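Local coordinates for glycoprotein E (Human herpesvirus 1, PDB 2GIY) that forms, with glycoprotein I, a receptor for the Fc part of host IgG and is required for cell-to-cell spread of the virus, at residues M47-L52 with Y146-Y151; R94-S99 with A116-V121; R98-C103 with A129-E134. All blocks are in the same frame, centred on the assembly; numbering follows the deposited sequence.

Contact 1: M47-L52 with Y146-Y151; sequences MDVVWL and YLCVVY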
loop_
_atom_site.group_PDB
_atom_site.type_symbol
_atom_site.label_atom_id
_atom_site.label_comp_id
_atom_site.label_asym_id
_atom_site.label_seq_id
_atom_site.Cartn_x
_atom_site.Cartn_y
_atom_site.Cartn_z
ATOM N N MET A 47 -13.984 -12.451 -1.256
ATOM C CA MET A 47 -13.474 -11.103 -1.038
ATOM C C MET A 47 -14.597 -10.199 -0.577
ATOM O O MET A 47 -15.747 -10.369 -0.983
ATOM C CB MET A 47 -12.850 -10.541 -2.325
ATOM C CG MET A 47 -12.229 -9.159 -2.159
ATOM S SD MET A 47 -11.326 -8.583 -3.616
ATOM C CE MET A 47 -12.662 -7.852 -4.571
ATOM N N ASP A 48 -14.262 -9.251 0.293
ATOM C CA ASP A 48 -15.234 -8.292 0.790
ATOM C C ASP A 48 -14.605 -6.903 0.796
ATOM O O ASP A 48 -13.527 -6.708 1.357
ATOM C CB ASP A 48 -15.673 -8.646 2.215
ATOM C CG ASP A 48 -16.324 -10.008 2.307
ATOM O OD1 ASP A 48 -17.463 -10.155 1.819
ATOM O OD2 ASP A 48 -15.693 -10.929 2.868
ATOM N N VAL A 49 -15.259 -5.945 0.145
ATOM C CA VAL A 49 -14.767 -4.573 0.139
ATOM C C VAL A 49 -15.705 -3.878 1.112
ATOM O O VAL A 49 -16.895 -3.717 0.845
ATOM C CB VAL A 49 -14.854 -3.939 -1.258
ATOM C CG1 VAL A 49 -14.461 -2.464 -1.188
ATOM C CG2 VAL A 49 -13.924 -4.687 -2.217
ATOM N N VAL A 50 -15.159 -3.475 2.251
ATOM C CA VAL A 50 -15.957 -2.865 3.304
ATOM C C VAL A 50 -15.672 -1.399 3.549
ATOM O O VAL A 50 -14.514 -0.993 3.640
ATOM C CB VAL A 50 -15.733 -3.614 4.648
ATOM C CG1 VAL A 50 -16.526 -2.950 5.762
ATOM C CG2 VAL A 50 -16.126 -5.078 4.507
ATOM N N TRP A 51 -16.738 -0.610 3.658
ATOM C CA TRP A 51 -16.612 0.809 3.955
ATOM C C TRP A 51 -17.047 1.021 5.397
ATOM O O TRP A 51 -18.112 0.558 5.809
ATOM C CB TRP A 51 -17.496 1.673 3.041
ATOM C CG TRP A 51 -16.884 1.960 1.707
ATOM C CD1 TRP A 51 -17.146 1.318 0.529
ATOM C CD2 TRP A 51 -15.887 2.947 1.415
ATOM N NE1 TRP A 51 -16.373 1.847 -0.476
ATOM C CE2 TRP A 51 -15.592 2.848 0.039
ATOM C CE3 TRP A 51 -15.215 3.907 2.185
ATOM C CZ2 TRP A 51 -14.646 3.671 -0.591
ATOM C CZ3 TRP A 51 -14.269 4.730 1.558
ATOM C CH2 TRP A 51 -13.998 4.604 0.184
ATOM N N LEU A 52 -16.209 1.710 6.161
ATOM C CA LEU A 52 -16.501 2.010 7.556
ATOM C C LEU A 52 -16.543 3.529 7.676
ATOM O O LEU A 52 -15.775 4.226 7.013
ATOM C CB LEU A 52 -15.404 1.444 8.464
ATOM C CG LEU A 52 -15.154 -0.060 8.344
ATOM C CD1 LEU A 52 -13.984 -0.453 9.247
ATOM C CD2 LEU A 52 -16.419 -0.829 8.722
ATOM N N TYR A 146 -13.696 8.055 6.737
ATOM C CA TYR A 146 -14.089 6.826 6.062
ATOM C C TYR A 146 -12.892 5.918 5.821
ATOM O O TYR A 146 -11.819 6.378 5.437
ATOM C CB TYR A 146 -14.742 7.146 4.711
ATOM C CG TYR A 146 -16.067 7.868 4.807
ATOM C CD1 TYR A 146 -16.134 9.195 5.237
ATOM C CD2 TYR A 146 -17.259 7.216 4.490
ATOM C CE1 TYR A 146 -17.358 9.855 5.352
ATOM C CE2 TYR A 146 -18.489 7.870 4.602
ATOM C CZ TYR A 146 -18.528 9.187 5.032
ATOM O OH TYR A 146 -19.737 9.834 5.131
ATOM N N LEU A 147 -13.087 4.626 6.057
ATOM C CA LEU A 147 -12.049 3.636 5.822
ATOM C C LEU A 147 -12.592 2.600 4.847
ATOM O O LEU A 147 -13.744 2.169 4.956
ATOM C CB LEU A 147 -11.645 2.929 7.125
ATOM C CG LEU A 147 -10.444 3.496 7.896
ATOM C CD1 LEU A 147 -10.766 4.889 8.414
ATOM C CD2 LEU A 147 -10.087 2.562 9.052
ATOM N N CYS A 148 -11.768 2.225 3.882
ATOM C CA CYS A 148 -12.142 1.207 2.919
ATOM C C CYS A 148 -11.215 0.048 3.244
ATOM O O CYS A 148 -9.993 0.198 3.202
ATOM C CB CYS A 148 -11.914 1.694 1.487
ATOM S SG CYS A 148 -12.425 0.469 0.246
ATOM N N VAL A 149 -11.795 -1.096 3.601
ATOM C CA VAL A 149 -11.010 -2.266 3.962
ATOM C C VAL A 149 -11.317 -3.447 3.050
ATOM O O VAL A 149 -12.478 -3.774 2.812
ATOM C CB VAL A 149 -11.299 -2.696 5.421
ATOM C CG1 VAL A 149 -10.375 -3.835 5.823
ATOM C CG2 VAL A 149 -11.132 -1.500 6.359
ATOM N N VAL A 150 -10.273 -4.089 2.544
ATOM C CA VAL A 150 -10.480 -5.232 1.673
ATOM C C VAL A 150 -10.085 -6.539 2.336
ATOM O O VAL A 150 -8.927 -6.736 2.710
ATOM C CB VAL A 150 -9.692 -5.093 0.359
ATOM C CG1 VAL A 150 -10.012 -6.270 -0.565
ATOM C CG2 VAL A 150 -10.044 -3.773 -0.322
ATOM N N TYR A 151 -11.060 -7.431 2.476
ATOM C CA TYR A 151 -10.815 -8.740 3.057
ATOM C C TYR A 151 -10.737 -9.787 1.961
ATOM O O TYR A 151 -11.405 -9.677 0.933
ATOM C CB TYR A 151 -11.945 -9.173 3.995
ATOM C CG TYR A 151 -12.095 -8.362 5.255
ATOM C CD1 TYR A 151 -12.725 -7.120 5.237
ATOM C CD2 TYR A 151 -11.616 -8.844 6.473
ATOM C CE1 TYR A 151 -12.878 -6.372 6.406
ATOM C CE2 TYR A 151 -11.762 -8.106 7.648
ATOM C CZ TYR A 151 -12.394 -6.873 7.607
ATOM O OH TYR A 151 -12.555 -6.144 8.765
#
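W51 and C148 face each other on neighbouring antiparallel strands, 47-52 and 146-151. They form a non-hydrogen-bonded pair. On either side of it, L52 with L147 and V50 with V149 are hydrogen-bonded pairs, and D48 with Y151 is a third. The V149 N to V50 O bond is short, 2.7 Å, and nearly straight. The D48 N to Y151 O bond is longer, 3.0 Å, and its donor is tilted from the carbonyl plane.

In W51, chi1 -82° puts CG beside the backbone N, and chi2 99° turns one ring face to C148 CB. On the six-membered ring, CE3 comes to 3.6 Å from L147 O. Next, CZ3 meets Y146 CB at 4.0 Å, at the ring edge. At the tip, CH2 lies 3.8 Å from C148 CB. C148 CB sits over one ring face in a CH-pi contact, 3.7 Å from the centroid of the W51 six-membered ring. C148 SG lies over the ring as well, 4.2 Å from the same centroid, and also touches V49 CG1. On the other edge of the indole, NE1 gives its hydrogen to V131 O, which satisfies this buried group.

The opposite face of the sheet holds D48, V50, L52, L147, V149 and Y151. There V50 CG2 meets Y151 CE1 at 4.0 Å. D48 OD1 bonds to S99 OG of the next strand. Y146 OH bonds to H142 O, four residues back, which fits a tyrosine corner.

This part of gE, the C-terminal domain of its ectodomain, is an Ig V domain. W51 and C148 match the strand C tryptophan and strand F cysteine of that fold, where the tryptophan packs on a disulfide; C148 is not in one here.

Contact 2: R94-S99 with A116-V121; sequences RLAVRS and AHMEPV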
loop_
_atom_site.group_PDB
_atom_site.type_symbol
_atom_site.label_atom_id
_atom_site.label_comp_id
_atom_site.label_asym_id
_atom_site.label_seq_id
_atom_site.Cartn_x
_atom_site.Cartn_y
_atom_site.Cartn_z
ATOM N N ARG A 94 -21.501 -1.563 9.560
ATOM C CA ARG A 94 -20.620 -1.332 8.421
ATOM C C ARG A 94 -21.438 -0.497 7.441
ATOM O O ARG A 94 -22.559 -0.870 7.093
ATOM C CB ARG A 94 -20.203 -2.659 7.781
ATOM C CG ARG A 94 -19.288 -3.493 8.661
ATOM C CD ARG A 94 -18.969 -4.846 8.045
ATOM N NE ARG A 94 -20.157 -5.685 7.920
ATOM C CZ ARG A 94 -20.140 -6.944 7.492
ATOM N NH1 ARG A 94 -18.992 -7.515 7.148
ATOM N NH2 ARG A 94 -21.271 -7.633 7.407
ATOM N N LEU A 95 -20.887 0.636 7.014
ATOM C CA LEU A 95 -21.581 1.538 6.098
ATOM C C LEU A 95 -21.995 0.861 4.795
ATOM O O LEU A 95 -23.113 1.045 4.309
ATOM C CB LEU A 95 -20.695 2.751 5.777
ATOM C CG LEU A 95 -21.318 3.781 4.825
ATOM C CD1 LEU A 95 -22.479 4.488 5.515
ATOM C CD2 LEU A 95 -20.268 4.792 4.388
ATOM N N ALA A 96 -21.086 0.085 4.222
ATOM C CA ALA A 96 -21.378 -0.610 2.980
ATOM C C ALA A 96 -20.429 -1.776 2.811
ATOM O O ALA A 96 -19.306 -1.753 3.319
ATOM C CB ALA A 96 -21.248 0.349 1.799
ATOM N N VAL A 97 -20.889 -2.798 2.101
ATOM C CA VAL A 97 -20.078 -3.979 1.853
ATOM C C VAL A 97 -20.418 -4.571 0.491
ATOM O O VAL A 97 -21.589 -4.792 0.180
ATOM C CB VAL A 97 -20.338 -5.089 2.901
ATOM C CG1 VAL A 97 -19.464 -6.299 2.598
ATOM C CG2 VAL A 97 -20.066 -4.572 4.312
ATOM N N ARG A 98 -19.398 -4.794 -0.330
ATOM C CA ARG A 98 -19.610 -5.431 -1.621
ATOM C C ARG A 98 -18.868 -6.754 -1.474
ATOM O O ARG A 98 -17.660 -6.773 -1.188
ATOM C CB ARG A 98 -19.038 -4.593 -2.771
ATOM C CG ARG A 98 -19.572 -5.015 -4.135
ATOM C CD ARG A 98 -19.130 -4.085 -5.263
ATOM N NE ARG A 98 -19.982 -2.905 -5.438
ATOM C CZ ARG A 98 -21.237 -2.934 -5.887
ATOM N NH1 ARG A 98 -21.812 -4.085 -6.203
ATOM N NH2 ARG A 98 -21.909 -1.805 -6.060
ATOM N N SER A 99 -19.591 -7.858 -1.643
ATOM C CA SER A 99 -19.000 -9.178 -1.482
ATOM C C SER A 99 -18.826 -9.937 -2.785
ATOM O O SER A 99 -19.598 -9.765 -3.727
ATOM C CB SER A 99 -19.846 -10.005 -0.513
ATOM O OG SER A 99 -19.942 -9.345 0.739
ATOM N N ALA A 116 -24.207 -7.105 -2.386
ATOM C CA ALA A 116 -23.900 -5.713 -2.088
ATOM C C ALA A 116 -24.889 -5.209 -1.049
ATOM O O ALA A 116 -26.093 -5.431 -1.166
ATOM C CB ALA A 116 -23.987 -4.865 -3.350
ATOM N N HIS A 117 -24.370 -4.528 -0.034
ATOM C CA HIS A 117 -25.191 -3.991 1.039
ATOM C C HIS A 117 -24.772 -2.567 1.344
ATOM O O HIS A 117 -23.595 -2.219 1.244
ATOM C CB HIS A 117 -25.021 -4.841 2.296
ATOM C CG HIS A 117 -25.317 -6.293 2.089
ATOM N ND1 HIS A 117 -26.586 -6.819 2.205
ATOM C CD2 HIS A 117 -24.510 -7.329 1.759
ATOM C CE1 HIS A 117 -26.547 -8.116 1.958
ATOM N NE2 HIS A 117 -25.298 -8.451 1.685
ATOM N N MET A 118 -25.742 -1.739 1.711
ATOM C CA MET A 118 -25.451 -0.356 2.053
ATOM C C MET A 118 -26.464 0.136 3.070
ATOM O O MET A 118 -27.656 -0.142 2.954
ATOM C CB MET A 118 -25.490 0.542 0.809
ATOM C CG MET A 118 -25.191 2.014 1.115
ATOM S SD MET A 118 -25.031 3.057 -0.348
ATOM C CE MET A 118 -23.333 2.685 -0.817
ATOM N N GLU A 119 -25.975 0.849 4.079
ATOM C CA GLU A 119 -26.834 1.400 5.110
ATOM C C GLU A 119 -27.686 2.508 4.512
ATOM O O GLU A 119 -27.250 3.220 3.605
ATOM C CB GLU A 119 -25.993 1.992 6.247
ATOM C CG GLU A 119 -25.489 0.999 7.275
ATOM C CD GLU A 119 -24.572 1.659 8.299
ATOM O OE1 GLU A 119 -24.904 2.769 8.766
ATOM O OE2 GLU A 119 -23.526 1.069 8.641
ATOM N N PRO A 120 -28.924 2.663 5.001
ATOM C CA PRO A 120 -29.760 3.730 4.452
ATOM C C PRO A 120 -29.234 5.076 4.939
ATOM O O PRO A 120 -29.341 5.408 6.122
ATOM C CB PRO A 120 -31.151 3.405 5.002
ATOM C CG PRO A 120 -30.854 2.694 6.288
ATOM C CD PRO A 120 -29.700 1.795 5.905
ATOM N N VAL A 121 -28.652 5.837 4.023
ATOM C CA VAL A 121 -28.102 7.142 4.354
ATOM C C VAL A 121 -28.497 8.150 3.286
ATOM O O VAL A 121 -28.208 7.962 2.104
ATOM C CB VAL A 121 -26.557 7.083 4.457
ATOM C CG1 VAL A 121 -25.988 8.478 4.699
ATOM C CG2 VAL A 121 -26.150 6.137 5.571
#
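V97 and H117 form the one hydrogen-bonded antiparallel pair here. H117 N to V97 O is 2.8 Å, and V97 N to H117 O is 2.9 Å with its donor tilted from the carbonyl plane. Past the last strand pair, E119 N still reaches L95 O at 2.9 Å and 171°.

Beside these bonds lie CA-H...O contacts. The closest is A96 CA to H117 O, 3.2 Å.

L95 and A96 both face W51 of the strand on the other side, which is a classic beta bulge. It opens strand 96-103 of the V domain's larger sheet. Strand 113-118 is outermost there within the chain.

Apolar contacts come next. M118 runs out with CG anti to the backbone N and then bends at chi3, -81°, which places CE 4.1 Å from A96 CB. L95 CD1 meets V121 CG2 at 4.0 Å, the two side chains crossing at about a right angle.

Polar side chains add the following contacts. R98 NH1 packs on A116 CB at 3.7 Å, while its NE bonds to S130 O. W126, on the short strand 124-126, touches M118 and A96, makes a cation-pi contact with the R98 guanidinium and gives its NE1 hydrogen to H117 O, which two donors then grip.

Contact 3: R98-C103 with A129-E134; sequences RSYAGC and ASVNLE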
loop_
_atom_site.group_PDB
_atom_site.type_symbol
_atom_site.label_atom_id
_atom_site.label_comp_id
_atom_site.label_asym_id
_atom_site.label_seq_id
_atom_site.Cartn_x
_atom_site.Cartn_y
_atom_site.Cartn_z
ATOM N N ARG A 98 -19.398 -4.794 -0.330
ATOM C CA ARG A 98 -19.610 -5.431 -1.621
ATOM C C ARG A 98 -18.868 -6.754 -1.474
ATOM O O ARG A 98 -17.660 -6.773 -1.188
ATOM C CB ARG A 98 -19.038 -4.593 -2.771
ATOM C CG ARG A 98 -19.572 -5.015 -4.135
ATOM C CD ARG A 98 -19.130 -4.085 -5.263
ATOM N NE ARG A 98 -19.982 -2.905 -5.438
ATOM C CZ ARG A 98 -21.237 -2.934 -5.887
ATOM N NH1 ARG A 98 -21.812 -4.085 -6.203
ATOM N NH2 ARG A 98 -21.909 -1.805 -6.060
ATOM N N SER A 99 -19.591 -7.858 -1.643
ATOM C CA SER A 99 -19.000 -9.178 -1.482
ATOM C C SER A 99 -18.826 -9.937 -2.785
ATOM O O SER A 99 -19.598 -9.765 -3.727
ATOM C CB SER A 99 -19.846 -10.005 -0.513
ATOM O OG SER A 99 -19.942 -9.345 0.739
ATOM N N TYR A 100 -17.795 -10.775 -2.813
ATOM C CA TYR A 100 -17.461 -11.577 -3.980
ATOM C C TYR A 100 -17.255 -13.010 -3.500
ATOM O O TYR A 100 -16.698 -13.236 -2.427
ATOM C CB TYR A 100 -16.164 -11.060 -4.622
ATOM C CG TYR A 100 -16.151 -9.569 -4.913
ATOM C CD1 TYR A 100 -16.081 -8.629 -3.875
ATOM C CD2 TYR A 100 -16.220 -9.099 -6.221
ATOM C CE1 TYR A 100 -16.081 -7.258 -4.141
ATOM C CE2 TYR A 100 -16.223 -7.732 -6.500
ATOM C CZ TYR A 100 -16.154 -6.818 -5.457
ATOM O OH TYR A 100 -16.166 -5.477 -5.743
ATOM N N ALA A 101 -17.702 -13.978 -4.291
ATOM C CA ALA A 101 -17.550 -15.373 -3.903
ATOM C C ALA A 101 -17.158 -16.236 -5.090
ATOM O O ALA A 101 -17.532 -15.944 -6.231
ATOM C CB ALA A 101 -18.844 -15.880 -3.281
ATOM N N GLY A 102 -16.406 -17.297 -4.813
ATOM C CA GLY A 102 -15.961 -18.198 -5.864
ATOM C C GLY A 102 -14.940 -17.539 -6.773
ATOM O O GLY A 102 -14.832 -17.878 -7.949
ATOM N N CYS A 103 -14.188 -16.591 -6.226
ATOM C CA CYS A 103 -13.179 -15.876 -7.001
ATOM C C CYS A 103 -11.933 -16.721 -7.223
ATOM O O CYS A 103 -11.627 -17.614 -6.438
ATOM C CB CYS A 103 -12.769 -14.591 -6.278
ATOM S SG CYS A 103 -14.146 -13.483 -5.851
ATOM N N ALA A 129 -21.906 -0.699 -10.245
ATOM C CA ALA A 129 -20.814 -1.602 -10.582
ATOM C C ALA A 129 -19.460 -1.041 -10.146
ATOM O O ALA A 129 -18.470 -1.164 -10.867
ATOM C CB ALA A 129 -20.810 -1.869 -12.083
ATOM N N SER A 130 -19.416 -0.445 -8.958
ATOM C CA SER A 130 -18.181 0.146 -8.457
ATOM C C SER A 130 -18.044 0.023 -6.943
ATOM O O SER A 130 -19.031 -0.163 -6.239
ATOM C CB SER A 130 -18.130 1.626 -8.849
ATOM O OG SER A 130 -17.035 2.289 -8.241
ATOM N N VAL A 131 -16.812 0.131 -6.451
ATOM C CA VAL A 131 -16.568 0.057 -5.015
ATOM C C VAL A 131 -16.529 1.463 -4.432
ATOM O O VAL A 131 -16.407 1.641 -3.218
ATOM C CB VAL A 131 -15.231 -0.658 -4.689
ATOM C CG1 VAL A 131 -15.323 -2.122 -5.072
ATOM C CG2 VAL A 131 -14.084 0.009 -5.422
ATOM N N ASN A 132 -16.636 2.465 -5.299
ATOM C CA ASN A 132 -16.616 3.847 -4.836
ATOM C C ASN A 132 -17.965 4.303 -4.312
ATOM O O ASN A 132 -19.011 3.793 -4.711
ATOM C CB ASN A 132 -16.166 4.784 -5.956
ATOM C CG ASN A 132 -14.681 4.712 -6.201
ATOM O OD1 ASN A 132 -13.882 4.989 -5.305
ATOM N ND2 ASN A 132 -14.296 4.340 -7.416
ATOM N N LEU A 133 -17.926 5.269 -3.404
ATOM C CA LEU A 133 -19.134 5.827 -2.812
ATOM C C LEU A 133 -19.463 7.147 -3.486
ATOM O O LEU A 133 -18.569 7.939 -3.780
ATOM C CB LEU A 133 -18.923 6.096 -1.319
ATOM C CG LEU A 133 -18.570 4.919 -0.411
ATOM C CD1 LEU A 133 -18.319 5.445 1.001
ATOM C CD2 LEU A 133 -19.703 3.899 -0.418
ATOM N N GLU A 134 -20.749 7.389 -3.716
ATOM C CA GLU A 134 -21.177 8.636 -4.321
ATOM C C GLU A 134 -22.046 9.411 -3.345
ATOM O O GLU A 134 -22.916 8.839 -2.689
ATOM C CB GLU A 134 -21.958 8.379 -5.612
ATOM C CG GLU A 134 -21.073 8.193 -6.827
ATOM C CD GLU A 134 -21.860 8.204 -8.120
ATOM O OE1 GLU A 134 -22.822 8.995 -8.219
ATOM O OE2 GLU A 134 -21.508 7.434 -9.038
#
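R98 and V131 bring their CA atoms no nearer than 7.1 Å, so the strand that carries R98 and Y100 meets the 129-132 loop through side chains and not by strand pairing. The contact bridges the two sheets of the Ig V-type sandwich. Strand 96-103 belongs to the larger sheet, and the loop leads into strand 133-135 of the smaller one.

The main tie is from a side chain to a backbone oxygen. R98 is extended as far as CD and then bends at chi3, -85°, which turns NE towards the loop. R98 NE donates to S130 O at 3.0 Å, with an N-H...O angle of 138°. The nitrogen stands above the carbonyl plane of S130. R98 NH2 adds a weak bond to the same S130 O at 3.3 Å. The guanidinium thus grips S130 O mainly through NE, with NH2 as a weak second donor.

Y100 brings its tip to the loop. Its OH lies 3.5 Å from V131 CG1, and the two side chains cross at about a right angle. R98 CD approaches the same V131 CG1 at 4.3 Å.

The second subunit also touches this place. I181 of that chain packs on Y100 and V131, and OE2 of its E182 bonds to both S130 OG and V131 N. The loop is therefore also part of the subunit interface. S130 OG has a further task within its own segment, in an ST turn, where it accepts from N132 N at 3.0 Å and 168°.

Overall arrangement
Contact 1 lies at the centre of the domain and is almost wholly buried. Contact 2 lies towards the edge of the same sheet and is partly exposed. Contact 3 is buried but small, and it joins the larger sheet to the smaller one. Strand 96-103 serves both contacts 2 and 3, and its backbone pairs with strand 45-54 of contact 1. Chemistry follows place: regular backbone bonds and apolar packing in contact 1, a bulge and an arginine packed on alanine and tryptophan in contact 2, and an arginine on a loop carbonyl in contact 3. W51 and L133 pack together between the sheets. Contacts 1 and 3 both touch the second subunit.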